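PDB 1ULQ: putative acetyl-CoA acetyltransferase from Thermus thermophilus, which probably transfers acyl groups to and from coenzyme A in lipid metabolism, as a member of the thiolase family. Local coordinates for residues C[4-9]-C[262-267]; C[27-32]-C[114-119]; C[125-130]-C[139-144]; C[184-189]-C[227-232]; C[277-282]-C[395-400]. All coordinates share one frame; numbering follows the deposited sequence.

Contacts 1, 2 and 5 all reach one large mixed sheet, while contacts 3 and 4 belong to parts built outside it. Contact 1 joins strands 4-16 and 256-266 and so closes a long chain segment, within which contacts 2, 3 and 4 follow in order; contact 5 comes afterwards, in the C-terminal thiolase region. Strands 4-16 and 279-288 are neighbours, so contacts 1 and 5 touch, their centres about 9 Å apart. Contact 2 lays helix 26-41 against strand 110-118, next to strand 256-266. Contact 3, about 40 Å from contact 1 between centres, reaches out to other subunits. The N-terminal and C-terminal thiolase regions thus share a continuous sheet.

Contact 1 of 5, residues C[4-9]-C[262-267]; sequences AWIVEA and VLLVSD
Trp5 and Val265 face each other as an antiparallel hydrogen-bonded pair, with Trp5 N 2.8 Å from Val265 O and Val265 N 2.9 Å from Trp5 O. Further on, Val7 N donates to Leu263 O at 2.9 Å, and Leu263 N donates to Glu8 O at 2.8 Å. Leu263 therefore has two residues opposite it, Val7 and Glu8, which makes a classic beta bulge.

This ladder ties strand 4-16 to strand 256-266 inside the large mixed sheet of the thiolase fold, and strand 279-288 flanks 4-16 on its other edge through backbone bonds from Ile6.

Apolar contacts serve both faces. On one, Ile6 CG2 meets Val262 CG2 at 3.5 Å, and Ile6 CG1 lies beside Leu264 CG at 3.9 Å, these two side chains pointing the same way; Val96 and Ile103 of helix 91-104 cover this face. On the other, the CB atoms of Glu8 and Leu263 are 3.9 Å apart, beneath Leu37 of helix 26-41.

A CH-pi contact lies at the far end of the pair. Trp5 has CG anti to its carbonyl carbon (chi1 -70°), and Asp267 CB sits over the face of the six-membered ring, 3.7 Å from its centroid and 24° off the normal. The carboxylate is turned 73° from the ring plane, and it is the methylene, rather than the carboxylate, that covers the ring.

Contact 2 of 5, residues C[27-32]-C[114-119]; sequences DDLLAH and SGVESM
Leu30 and Val116 form a buried, apolar helix-on-sheet contact, in which helix 26-41 packs on a face of the large thiolase sheet at strand 110-118, one of its inner strands. The axes of the two short segments approach to 8.1 Å and run roughly antiparallel, at 145°. Leu30 has CG anti to its backbone N (chi1 -175°), and its CD1 reaches down to the strand. There Leu30 CD1 lies 3.6 Å from Val116 CB and 3.5 Å from Gly115 O, while the Leu30 and Val116 side chains cross at about a right angle. Leu30 CB rests on Val116 as well, 4.0 Å from Val116 CG1. On the flank, Leu29 CD2 meets the other branch, Val116 CG2, at 4.1 Å. An alanine in place of Val116 would probably open a gap beneath both leucines, since the CG1 contact with Leu30 and the CG2 contact with Leu29 would be gone. Ala70 of helix 66-73 and Ala53 of strand 50-54 also touch Leu30. At the end of the contact, Ser114 OG turns its polarity elsewhere, bonding Tyr52 O within the sheet. Between the two segments the chemistry is therefore van der Waals alone, and their fit depends on the shapes of branched side chains.

Contact 3 of 5, residues C[125-130]-C[139-144]; sequences AVPKPE and VMYDTT
Tyr141 presents the edge of its ring to Pro127, whose CG lies close to the ring plane and 4.2 Å from Tyr141 CE1. Ala125 O is at the edge too, 3.6 Å from Tyr141 CD1, while Val139 CG1 stands 4.0 Å above one face, over the centre. The backbones pair alongside: Ala125 N bonds Tyr141 O at 2.8 Å, and Tyr141 N bonds Ala125 O at 2.9 Å. Away from the ring, Met140 carries CG anti to its carbonyl carbon (chi1 -75°), which places CG against Val126 CG2. The two side chains cross obliquely, and Met140 of a third subunit packs on both of them. Past Pro127 the two segments diverge, and Glu130 is paired with Arg121 of the second subunit. Strands 124-126 and 138-142 make a short beta hairpin whose sheet continues antiparallel into the second subunit at Val126 and into the third at Met140, consistent with the tetramerisation loop of thiolases.

Contact 4 of 5, residues C[184-189]-C[227-232]; sequences FALLSH and RDTSLE
Leu186 and Thr229 form the close part of this contact. Leu186 has CG anti to its backbone N (chi1 178°), and its CD1 lies 3.6 Å from Thr229 CG2 as the two side chains slide past each other in opposite directions. The same methyl carbon, Leu186 CD1, also comes up against Thr229 O, at 3.2 Å. One turn along the helix, His189 offers Thr229 a ring face: OG1 stands 3.3 Å above the plane, displaced toward the rim. Two bonds to Arg226 fix both groups, since His189 ND1 takes the N-H of Arg226 while Thr229 OG1 bonds the carbonyl O of that residue. An alanine in place of His189 would probably leave Arg226 N without its side-chain acceptor and Thr229 OG1 without the ring face beneath it.

The contact joins helix 178-197 to the start of helix 231-236, where Ser230 is the N-cap and its OG bonds Lys233 N. Both belong to the long excursion between strands 110-118 and 256-266, probably the loop domain of thiolases.

Toward solvent the fit is looser. Leu186 CD2 comes no nearer than 4.0 Å, to Leu231 CB, the side chains crossing at about a right angle. Leu231 itself is exposed, whereas His189 is buried and touches Ala353 on helix 351-354.

Contact 5 of 5, residues C[277-282]-C[395-400]; sequences PLARVR and VVVEGM
Arg280 and Glu398 both carry CG anti to the backbone N (chi1 161° and -173°), which starts both side chains off alike; they lie side by side on one face of the sheet, pointing the same way. The Glu398 chain continues extended, while Arg280 bends at chi2 and chi3. Arg280 NH1 and Glu398 OE1 form a salt bridge of 2.8 Å, in which the oxygen lies over the guanidinium face and no N-H points at it. Arg282 NE donates a hydrogen bond to Glu398 OE1 at 3.0 Å, part of a second salt bridge. Here the oxygen lies near the guanidinium plane, although NE meets it from well above the carboxylate plane.

Beneath this network the strands pair antiparallel. Arg280 N bonds Glu398 O at 2.7 Å, Glu398 N bonds Arg280 O at 2.9 Å, and Arg282 N bonds Val396 O at 2.8 Å. This ladder joins strand 279-288 to strand 391-399, extending the sheet through the thiolase C-terminal region.

At the other end, Met400 lays CE 3.4 Å from Pro277 CB. Met400 SD lies 3.8 Å from Arg280 CB, and Trp5 packs on Met400, Pro277 and Arg280.

One glutamate oxygen thus serves two arginines; on a largely buried residue, both positive charges would probably favour the ionised form, and Glu398 OE2 has a further, weak bond to Gln379.

Contact 1 of 5, residues C[4-9]-C[262-267]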
# COMPACT_ATOMS: atom_id res chain seq x y z
N ALA C 4 -38.66 5.66 -27.39
CA ALA C 4 -37.20 5.43 -27.28
C ALA C 4 -36.67 4.32 -28.20
O ALA C 4 -36.91 3.14 -27.95
CB ALA C 4 -36.84 5.12 -25.85
N TRP C 5 -35.93 4.70 -29.25
CA TRP C 5 -35.40 3.74 -30.23
C TRP C 5 -33.92 3.44 -30.23
O TRP C 5 -33.09 4.35 -30.25
CB TRP C 5 -35.74 4.20 -31.65
CG TRP C 5 -37.19 4.12 -32.05
CD1 TRP C 5 -38.24 3.73 -31.27
CD2 TRP C 5 -37.73 4.44 -33.33
NE1 TRP C 5 -39.40 3.80 -31.99
CE2 TRP C 5 -39.12 4.23 -33.26
CE3 TRP C 5 -37.16 4.90 -34.53
CZ2 TRP C 5 -39.96 4.46 -34.34
CZ3 TRP C 5 -38.00 5.12 -35.60
CH2 TRP C 5 -39.38 4.90 -35.50
N ILE C 6 -33.60 2.16 -30.27
CA ILE C 6 -32.21 1.71 -30.31
C ILE C 6 -31.80 1.72 -31.77
O ILE C 6 -32.25 0.89 -32.54
CB ILE C 6 -32.07 0.28 -29.77
CG1 ILE C 6 -32.45 0.26 -28.28
CG2 ILE C 6 -30.65 -0.21 -29.97
CD1 ILE C 6 -32.24 -1.09 -27.61
N VAL C 7 -30.93 2.66 -32.14
CA VAL C 7 -30.51 2.80 -33.53
C VAL C 7 -29.10 2.30 -33.85
O VAL C 7 -28.69 2.27 -35.01
CB VAL C 7 -30.61 4.26 -33.95
CG1 VAL C 7 -30.60 4.37 -35.45
CG2 VAL C 7 -31.88 4.86 -33.38
N GLU C 8 -28.35 1.91 -32.82
CA GLU C 8 -26.99 1.44 -33.03
C GLU C 8 -26.51 0.73 -31.76
O GLU C 8 -26.84 1.16 -30.66
CB GLU C 8 -26.08 2.64 -33.33
CG GLU C 8 -24.88 2.33 -34.19
CD GLU C 8 -25.27 1.78 -35.53
OE1 GLU C 8 -26.12 2.41 -36.20
OE2 GLU C 8 -24.73 0.72 -35.91
N ALA C 9 -25.76 -0.35 -31.94
CA ALA C 9 -25.20 -1.13 -30.82
C ALA C 9 -23.82 -1.63 -31.19
O ALA C 9 -23.64 -2.24 -32.23
CB ALA C 9 -26.08 -2.30 -30.49
N VAL C 262 -24.67 1.54 -26.58
CA VAL C 262 -25.80 1.52 -27.50
C VAL C 262 -26.37 2.94 -27.61
O VAL C 262 -26.47 3.66 -26.62
CB VAL C 262 -26.88 0.48 -27.04
CG1 VAL C 262 -27.04 0.48 -25.55
CG2 VAL C 262 -28.22 0.78 -27.70
N LEU C 263 -26.71 3.33 -28.84
CA LEU C 263 -27.25 4.66 -29.10
C LEU C 263 -28.78 4.67 -29.21
O LEU C 263 -29.36 3.99 -30.07
CB LEU C 263 -26.66 5.21 -30.40
CG LEU C 263 -27.17 6.56 -30.90
CD1 LEU C 263 -26.68 7.67 -29.98
CD2 LEU C 263 -26.69 6.79 -32.32
N LEU C 264 -29.43 5.43 -28.33
CA LEU C 264 -30.88 5.53 -28.34
C LEU C 264 -31.31 6.94 -28.73
O LEU C 264 -30.71 7.93 -28.30
CB LEU C 264 -31.46 5.17 -26.98
CG LEU C 264 -31.47 3.68 -26.61
CD1 LEU C 264 -30.08 3.23 -26.29
CD2 LEU C 264 -32.37 3.46 -25.41
N VAL C 265 -32.36 7.02 -29.54
CA VAL C 265 -32.85 8.31 -29.99
C VAL C 265 -34.37 8.32 -29.93
O VAL C 265 -34.99 7.26 -29.89
CB VAL C 265 -32.43 8.57 -31.44
CG1 VAL C 265 -30.92 8.45 -31.58
CG2 VAL C 265 -33.14 7.60 -32.36
N SER C 266 -34.97 9.50 -29.91
CA SER C 266 -36.42 9.60 -29.88
C SER C 266 -36.92 9.18 -31.26
O SER C 266 -36.22 9.35 -32.27
CB SER C 266 -36.87 11.03 -29.58
OG SER C 266 -36.58 11.93 -30.64
N ASP C 267 -38.13 8.62 -31.32
CA ASP C 267 -38.67 8.18 -32.59
C ASP C 267 -38.81 9.34 -33.57
O ASP C 267 -38.48 9.20 -34.74
CB ASP C 267 -40.01 7.47 -32.40
CG ASP C 267 -41.11 8.40 -32.00
OD1 ASP C 267 -40.84 9.33 -31.22
OD2 ASP C 267 -42.25 8.18 -32.45

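Contact 2 of 5, residues C[27-32]-C[114-119]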
# COMPACT_ATOMS: atom_id res chain seq x y z
N ASP C 27 -11.12 4.00 -19.03
CA ASP C 27 -11.61 5.24 -19.62
C ASP C 27 -11.31 5.24 -21.12
O ASP C 27 -12.18 5.60 -21.91
CB ASP C 27 -10.98 6.45 -18.91
CG ASP C 27 -9.50 6.58 -19.17
OD1 ASP C 27 -8.87 5.56 -19.46
OD2 ASP C 27 -8.97 7.70 -19.07
N ASP C 28 -10.11 4.82 -21.52
CA ASP C 28 -9.76 4.79 -22.94
C ASP C 28 -10.60 3.74 -23.67
O ASP C 28 -11.11 4.00 -24.76
CB ASP C 28 -8.27 4.48 -23.14
CG ASP C 28 -7.37 5.68 -22.81
OD1 ASP C 28 -7.84 6.84 -22.95
OD2 ASP C 28 -6.20 5.46 -22.45
N LEU C 29 -10.74 2.57 -23.06
CA LEU C 29 -11.52 1.49 -23.65
C LEU C 29 -12.94 1.96 -23.93
O LEU C 29 -13.42 1.81 -25.04
CB LEU C 29 -11.56 0.27 -22.72
CG LEU C 29 -12.15 -1.02 -23.31
CD1 LEU C 29 -11.24 -1.60 -24.38
CD2 LEU C 29 -12.31 -2.02 -22.20
N LEU C 30 -13.60 2.54 -22.92
CA LEU C 30 -14.97 3.03 -23.11
C LEU C 30 -15.02 4.08 -24.22
O LEU C 30 -15.99 4.16 -24.98
CB LEU C 30 -15.51 3.65 -21.82
CG LEU C 30 -16.98 4.09 -21.92
CD1 LEU C 30 -17.86 2.86 -21.88
CD2 LEU C 30 -17.35 5.02 -20.78
N ALA C 31 -13.97 4.89 -24.32
CA ALA C 31 -13.92 5.91 -25.35
C ALA C 31 -13.99 5.23 -26.71
O ALA C 31 -14.68 5.71 -27.61
CB ALA C 31 -12.64 6.72 -25.21
N HIS C 32 -13.30 4.11 -26.87
CA HIS C 32 -13.33 3.41 -28.14
C HIS C 32 -14.72 2.98 -28.53
O HIS C 32 -15.11 3.08 -29.69
CB HIS C 32 -12.40 2.21 -28.12
CG HIS C 32 -11.00 2.54 -28.52
ND1 HIS C 32 -10.66 2.81 -29.82
CD2 HIS C 32 -9.89 2.74 -27.78
CE1 HIS C 32 -9.38 3.17 -29.87
NE2 HIS C 32 -8.89 3.13 -28.64
N SER C 114 -24.27 2.96 -22.00
CA SER C 114 -23.09 2.12 -22.14
C SER C 114 -22.52 1.59 -20.83
O SER C 114 -23.05 1.85 -19.75
CB SER C 114 -22.01 2.92 -22.86
OG SER C 114 -21.82 4.16 -22.20
N GLY C 115 -21.43 0.84 -20.96
CA GLY C 115 -20.78 0.27 -19.80
C GLY C 115 -19.36 -0.14 -20.10
O GLY C 115 -19.02 -0.42 -21.25
N VAL C 116 -18.53 -0.15 -19.06
CA VAL C 116 -17.12 -0.54 -19.18
C VAL C 116 -16.65 -1.17 -17.88
O VAL C 116 -17.21 -0.91 -16.81
CB VAL C 116 -16.21 0.68 -19.51
CG1 VAL C 116 -16.28 1.71 -18.39
CG2 VAL C 116 -14.76 0.22 -19.72
N GLU C 117 -15.63 -2.01 -17.97
CA GLU C 117 -15.07 -2.65 -16.78
C GLU C 117 -13.73 -3.24 -17.14
O GLU C 117 -13.64 -4.09 -18.02
CB GLU C 117 -15.99 -3.76 -16.27
CG GLU C 117 -15.68 -4.21 -14.84
CD GLU C 117 -16.05 -3.16 -13.81
OE1 GLU C 117 -17.24 -2.80 -13.74
OE2 GLU C 117 -15.16 -2.67 -13.07
N SER C 118 -12.68 -2.75 -16.48
CA SER C 118 -11.34 -3.27 -16.70
C SER C 118 -10.94 -4.01 -15.42
O SER C 118 -10.28 -3.45 -14.54
CB SER C 118 -10.35 -2.14 -16.97
OG SER C 118 -9.01 -2.60 -16.82
N MET C 119 -11.34 -5.27 -15.31
CA MET C 119 -11.04 -6.05 -14.13
C MET C 119 -9.55 -6.31 -13.96
O MET C 119 -9.09 -6.60 -12.86
CB MET C 119 -11.83 -7.36 -14.19
CG MET C 119 -13.32 -7.13 -14.27
SD MET C 119 -14.30 -8.61 -14.13
CE MET C 119 -14.53 -8.71 -12.37

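Contact 3 of 5, residues C[125-130]-C[139-144]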
# COMPACT_ATOMS: atom_id res chain seq x y z
N ALA C 125 -7.36 -0.80 -2.69
CA ALA C 125 -7.89 0.25 -1.83
C ALA C 125 -7.31 0.09 -0.43
O ALA C 125 -7.32 -1.00 0.13
CB ALA C 125 -9.39 0.18 -1.80
N VAL C 126 -6.81 1.18 0.13
CA VAL C 126 -6.21 1.17 1.46
C VAL C 126 -6.96 2.14 2.36
O VAL C 126 -7.15 3.29 1.99
CB VAL C 126 -4.75 1.59 1.40
CG1 VAL C 126 -4.21 1.79 2.79
CG2 VAL C 126 -3.95 0.55 0.65
N PRO C 127 -7.36 1.69 3.56
CA PRO C 127 -8.10 2.51 4.54
C PRO C 127 -7.32 3.73 4.99
O PRO C 127 -6.11 3.79 4.83
CB PRO C 127 -8.33 1.54 5.69
CG PRO C 127 -8.14 0.19 5.08
CD PRO C 127 -7.00 0.40 4.16
N LYS C 128 -8.01 4.71 5.55
CA LYS C 128 -7.31 5.88 6.04
C LYS C 128 -7.13 5.74 7.54
O LYS C 128 -7.98 5.17 8.22
CB LYS C 128 -8.08 7.14 5.72
CG LYS C 128 -7.38 7.94 4.66
CD LYS C 128 -8.24 9.09 4.27
CE LYS C 128 -7.48 10.06 3.43
NZ LYS C 128 -8.39 11.20 3.23
N PRO C 129 -6.00 6.23 8.07
CA PRO C 129 -5.72 6.16 9.50
C PRO C 129 -6.74 7.02 10.22
O PRO C 129 -7.22 8.01 9.66
CB PRO C 129 -4.33 6.76 9.61
CG PRO C 129 -3.73 6.48 8.29
CD PRO C 129 -4.85 6.78 7.35
N GLU C 130 -7.07 6.65 11.45
CA GLU C 130 -8.04 7.42 12.22
C GLU C 130 -7.34 8.04 13.41
O GLU C 130 -7.86 8.95 14.05
CB GLU C 130 -9.17 6.52 12.71
CG GLU C 130 -10.08 5.98 11.63
CD GLU C 130 -11.16 5.04 12.18
OE1 GLU C 130 -11.94 5.46 13.09
OE2 GLU C 130 -11.23 3.89 11.70
N VAL C 139 -4.72 -3.69 5.52
CA VAL C 139 -5.00 -4.54 4.37
C VAL C 139 -5.19 -3.73 3.11
O VAL C 139 -5.83 -2.69 3.13
CB VAL C 139 -6.25 -5.36 4.58
CG1 VAL C 139 -6.62 -6.05 3.29
CG2 VAL C 139 -6.01 -6.38 5.66
N MET C 140 -4.63 -4.22 2.01
CA MET C 140 -4.81 -3.55 0.73
C MET C 140 -5.83 -4.39 -0.02
O MET C 140 -5.49 -5.45 -0.53
CB MET C 140 -3.51 -3.51 -0.06
CG MET C 140 -2.51 -2.49 0.46
SD MET C 140 -1.20 -2.05 -0.72
CE MET C 140 -1.76 -2.84 -2.19
N TYR C 141 -7.08 -3.92 -0.08
CA TYR C 141 -8.15 -4.65 -0.76
C TYR C 141 -8.01 -4.61 -2.26
O TYR C 141 -7.79 -3.55 -2.84
CB TYR C 141 -9.53 -4.09 -0.38
CG TYR C 141 -9.87 -4.19 1.09
CD1 TYR C 141 -9.60 -3.14 1.95
CD2 TYR C 141 -10.44 -5.36 1.62
CE1 TYR C 141 -9.88 -3.24 3.31
CE2 TYR C 141 -10.72 -5.47 2.98
CZ TYR C 141 -10.43 -4.40 3.82
OH TYR C 141 -10.71 -4.48 5.16
N ASP C 142 -8.14 -5.77 -2.89
CA ASP C 142 -8.06 -5.87 -4.35
C ASP C 142 -9.47 -5.65 -4.93
O ASP C 142 -10.33 -6.53 -4.81
CB ASP C 142 -7.52 -7.24 -4.75
CG ASP C 142 -7.50 -7.44 -6.24
OD1 ASP C 142 -7.26 -6.46 -6.98
OD2 ASP C 142 -7.71 -8.59 -6.68
N THR C 143 -9.68 -4.49 -5.54
CA THR C 143 -10.99 -4.13 -6.09
C THR C 143 -11.43 -4.96 -7.28
O THR C 143 -12.51 -4.75 -7.83
CB THR C 143 -11.07 -2.63 -6.49
OG1 THR C 143 -10.29 -2.40 -7.67
CG2 THR C 143 -10.54 -1.76 -5.39
N THR C 144 -10.58 -5.90 -7.70
CA THR C 144 -10.92 -6.77 -8.81
C THR C 144 -11.89 -7.79 -8.25
O THR C 144 -12.76 -8.28 -8.95
CB THR C 144 -9.71 -7.57 -9.34
OG1 THR C 144 -8.65 -6.69 -9.71
CG2 THR C 144 -10.12 -8.39 -10.54

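Contact 4 of 5, residues C[184-189]-C[227-232]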
# COMPACT_ATOMS: atom_id res chain seq x y z
N PHE C 184 -24.29 -27.36 -19.41
CA PHE C 184 -24.74 -26.02 -19.76
C PHE C 184 -23.57 -25.17 -20.22
O PHE C 184 -23.69 -24.41 -21.18
CB PHE C 184 -25.43 -25.34 -18.58
CG PHE C 184 -25.77 -23.91 -18.83
CD1 PHE C 184 -24.80 -22.92 -18.74
CD2 PHE C 184 -27.06 -23.54 -19.19
CE1 PHE C 184 -25.10 -21.59 -18.98
CE2 PHE C 184 -27.38 -22.21 -19.44
CZ PHE C 184 -26.40 -21.23 -19.33
N ALA C 185 -22.45 -25.29 -19.52
CA ALA C 185 -21.24 -24.54 -19.85
C ALA C 185 -20.67 -24.95 -21.20
O ALA C 185 -20.26 -24.09 -21.99
CB ALA C 185 -20.19 -24.73 -18.76
N LEU C 186 -20.64 -26.25 -21.48
CA LEU C 186 -20.11 -26.72 -22.75
C LEU C 186 -20.89 -26.10 -23.90
O LEU C 186 -20.30 -25.78 -24.94
CB LEU C 186 -20.20 -28.25 -22.84
CG LEU C 186 -19.73 -28.90 -24.15
CD1 LEU C 186 -18.26 -28.58 -24.39
CD2 LEU C 186 -19.95 -30.40 -24.07
N LEU C 187 -22.20 -25.91 -23.72
CA LEU C 187 -23.03 -25.32 -24.76
C LEU C 187 -22.70 -23.87 -24.99
O LEU C 187 -22.68 -23.42 -26.14
CB LEU C 187 -24.52 -25.40 -24.42
CG LEU C 187 -25.27 -26.71 -24.56
CD1 LEU C 187 -26.74 -26.36 -24.69
CD2 LEU C 187 -24.78 -27.50 -25.77
N SER C 188 -22.45 -23.14 -23.91
CA SER C 188 -22.12 -21.73 -24.02
C SER C 188 -20.92 -21.56 -24.94
O SER C 188 -20.91 -20.69 -25.80
CB SER C 188 -21.81 -21.14 -22.64
OG SER C 188 -21.41 -19.78 -22.76
N HIS C 189 -19.93 -22.41 -24.75
CA HIS C 189 -18.72 -22.37 -25.56
C HIS C 189 -18.98 -22.73 -27.01
O HIS C 189 -18.52 -22.05 -27.91
CB HIS C 189 -17.67 -23.32 -24.98
CG HIS C 189 -16.89 -22.73 -23.84
ND1 HIS C 189 -15.77 -21.96 -24.03
CD2 HIS C 189 -17.10 -22.77 -22.50
CE1 HIS C 189 -15.31 -21.55 -22.86
NE2 HIS C 189 -16.11 -22.03 -21.92
N ARG C 227 -12.51 -23.71 -28.48
CA ARG C 227 -13.03 -24.78 -29.33
C ARG C 227 -12.79 -26.14 -28.68
O ARG C 227 -13.59 -27.07 -28.83
CB ARG C 227 -12.36 -24.72 -30.71
CG ARG C 227 -12.78 -25.85 -31.67
CD ARG C 227 -12.20 -25.72 -33.08
NE ARG C 227 -12.97 -24.83 -33.95
CZ ARG C 227 -12.85 -23.51 -33.98
NH1 ARG C 227 -11.97 -22.90 -33.19
NH2 ARG C 227 -13.59 -22.79 -34.81
N ASP C 228 -11.70 -26.25 -27.94
CA ASP C 228 -11.33 -27.50 -27.29
C ASP C 228 -12.07 -27.82 -26.01
O ASP C 228 -11.73 -28.80 -25.34
CB ASP C 228 -9.83 -27.52 -26.99
CG ASP C 228 -9.44 -26.50 -25.93
OD1 ASP C 228 -9.73 -25.30 -26.11
OD2 ASP C 228 -8.83 -26.90 -24.92
N THR C 229 -13.06 -27.01 -25.65
CA THR C 229 -13.81 -27.27 -24.42
C THR C 229 -14.50 -28.63 -24.54
O THR C 229 -15.24 -28.88 -25.49
CB THR C 229 -14.90 -26.21 -24.19
OG1 THR C 229 -14.30 -24.92 -24.02
CG2 THR C 229 -15.68 -26.54 -22.95
N SER C 230 -14.25 -29.49 -23.56
CA SER C 230 -14.83 -30.83 -23.58
C SER C 230 -15.57 -31.12 -22.30
O SER C 230 -15.26 -30.57 -21.25
CB SER C 230 -13.74 -31.88 -23.71
OG SER C 230 -13.11 -32.03 -22.45
N LEU C 231 -16.54 -32.03 -22.39
CA LEU C 231 -17.34 -32.41 -21.24
C LEU C 231 -16.45 -33.17 -20.25
O LEU C 231 -16.74 -33.21 -19.05
CB LEU C 231 -18.52 -33.27 -21.70
CG LEU C 231 -19.67 -33.44 -20.72
CD1 LEU C 231 -20.10 -32.09 -20.20
CD2 LEU C 231 -20.81 -34.13 -21.41
N GLU C 232 -15.37 -33.76 -20.76
CA GLU C 232 -14.42 -34.52 -19.93
C GLU C 232 -13.60 -33.56 -19.08
O GLU C 232 -13.50 -33.71 -17.86
CB GLU C 232 -13.47 -35.34 -20.81
CG GLU C 232 -12.35 -36.12 -20.06
CD GLU C 232 -11.28 -36.76 -20.98
OE1 GLU C 232 -11.60 -37.20 -22.10
OE2 GLU C 232 -10.11 -36.84 -20.55

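Contact 5 of 5, residues C[277-282]-C[395-400]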
# COMPACT_ATOMS: atom_id res chain seq x y z
N PRO C 277 -34.28 1.98 -37.21
CA PRO C 277 -34.41 1.37 -35.89
C PRO C 277 -33.94 -0.08 -35.86
O PRO C 277 -34.15 -0.84 -36.80
CB PRO C 277 -35.91 1.45 -35.61
CG PRO C 277 -36.40 2.51 -36.55
CD PRO C 277 -35.61 2.27 -37.78
N LEU C 278 -33.30 -0.46 -34.76
CA LEU C 278 -32.80 -1.81 -34.61
C LEU C 278 -33.83 -2.48 -33.72
O LEU C 278 -34.16 -3.65 -33.88
CB LEU C 278 -31.43 -1.78 -33.95
CG LEU C 278 -30.49 -2.97 -34.12
CD1 LEU C 278 -30.51 -3.49 -35.52
CD2 LEU C 278 -29.08 -2.53 -33.76
N ALA C 279 -34.35 -1.68 -32.79
CA ALA C 279 -35.36 -2.14 -31.86
C ALA C 279 -35.89 -0.95 -31.08
O ALA C 279 -35.35 0.16 -31.16
CB ALA C 279 -34.76 -3.16 -30.91
N ARG C 280 -36.95 -1.21 -30.32
CA ARG C 280 -37.62 -0.21 -29.51
C ARG C 280 -37.65 -0.70 -28.04
O ARG C 280 -37.89 -1.89 -27.78
CB ARG C 280 -39.05 -0.03 -30.05
CG ARG C 280 -40.04 0.62 -29.10
CD ARG C 280 -41.44 -0.01 -29.18
NE ARG C 280 -42.05 0.07 -30.50
CZ ARG C 280 -43.34 -0.20 -30.76
NH1 ARG C 280 -44.17 -0.57 -29.79
NH2 ARG C 280 -43.79 -0.12 -32.01
N VAL C 281 -37.37 0.18 -27.09
CA VAL C 281 -37.40 -0.21 -25.69
C VAL C 281 -38.87 -0.24 -25.23
O VAL C 281 -39.54 0.79 -25.16
CB VAL C 281 -36.59 0.78 -24.82
CG1 VAL C 281 -36.70 0.40 -23.36
CG2 VAL C 281 -35.16 0.76 -25.26
N ARG C 282 -39.36 -1.43 -24.92
CA ARG C 282 -40.73 -1.59 -24.48
C ARG C 282 -40.95 -1.38 -22.99
O ARG C 282 -41.75 -0.54 -22.60
CB ARG C 282 -41.25 -2.97 -24.89
CG ARG C 282 -42.09 -2.97 -26.16
CD ARG C 282 -43.56 -3.19 -25.84
NE ARG C 282 -44.30 -3.66 -27.00
CZ ARG C 282 -45.56 -4.11 -26.97
NH1 ARG C 282 -46.22 -4.15 -25.82
NH2 ARG C 282 -46.14 -4.51 -28.09
N VAL C 395 -34.92 -5.97 -19.29
CA VAL C 395 -35.39 -4.99 -20.27
C VAL C 395 -36.04 -5.69 -21.45
O VAL C 395 -35.43 -6.56 -22.07
CB VAL C 395 -34.22 -4.17 -20.80
CG1 VAL C 395 -34.66 -3.33 -21.99
CG2 VAL C 395 -33.69 -3.30 -19.70
N VAL C 396 -37.28 -5.32 -21.77
CA VAL C 396 -37.96 -5.94 -22.90
C VAL C 396 -37.86 -5.03 -24.12
O VAL C 396 -38.13 -3.84 -24.06
CB VAL C 396 -39.45 -6.22 -22.61
CG1 VAL C 396 -40.04 -7.02 -23.74
CG2 VAL C 396 -39.59 -6.97 -21.31
N VAL C 397 -37.49 -5.63 -25.24
CA VAL C 397 -37.31 -4.89 -26.47
C VAL C 397 -38.11 -5.49 -27.64
O VAL C 397 -38.23 -6.71 -27.77
CB VAL C 397 -35.82 -4.85 -26.79
CG1 VAL C 397 -35.59 -4.67 -28.26
CG2 VAL C 397 -35.18 -3.74 -26.02
N GLU C 398 -38.65 -4.60 -28.49
CA GLU C 398 -39.43 -5.01 -29.65
C GLU C 398 -38.64 -4.65 -30.91
O GLU C 398 -38.22 -3.50 -31.07
CB GLU C 398 -40.79 -4.29 -29.66
CG GLU C 398 -41.76 -4.76 -30.76
CD GLU C 398 -43.19 -4.20 -30.60
OE1 GLU C 398 -43.37 -3.23 -29.82
OE2 GLU C 398 -44.12 -4.71 -31.27
N GLY C 399 -38.42 -5.63 -31.77
CA GLY C 399 -37.66 -5.40 -32.99
C GLY C 399 -38.40 -4.55 -34.00
O GLY C 399 -39.63 -4.44 -33.93
N MET C 400 -37.66 -3.94 -34.93
CA MET C 400 -38.25 -3.09 -35.97
C MET C 400 -37.43 -3.09 -37.27
O MET C 400 -36.36 -3.74 -37.30
CB MET C 400 -38.38 -1.65 -35.46
CG MET C 400 -39.04 -1.55 -34.08
SD MET C 400 -39.94 -0.01 -33.72
CE MET C 400 -38.61 1.18 -33.62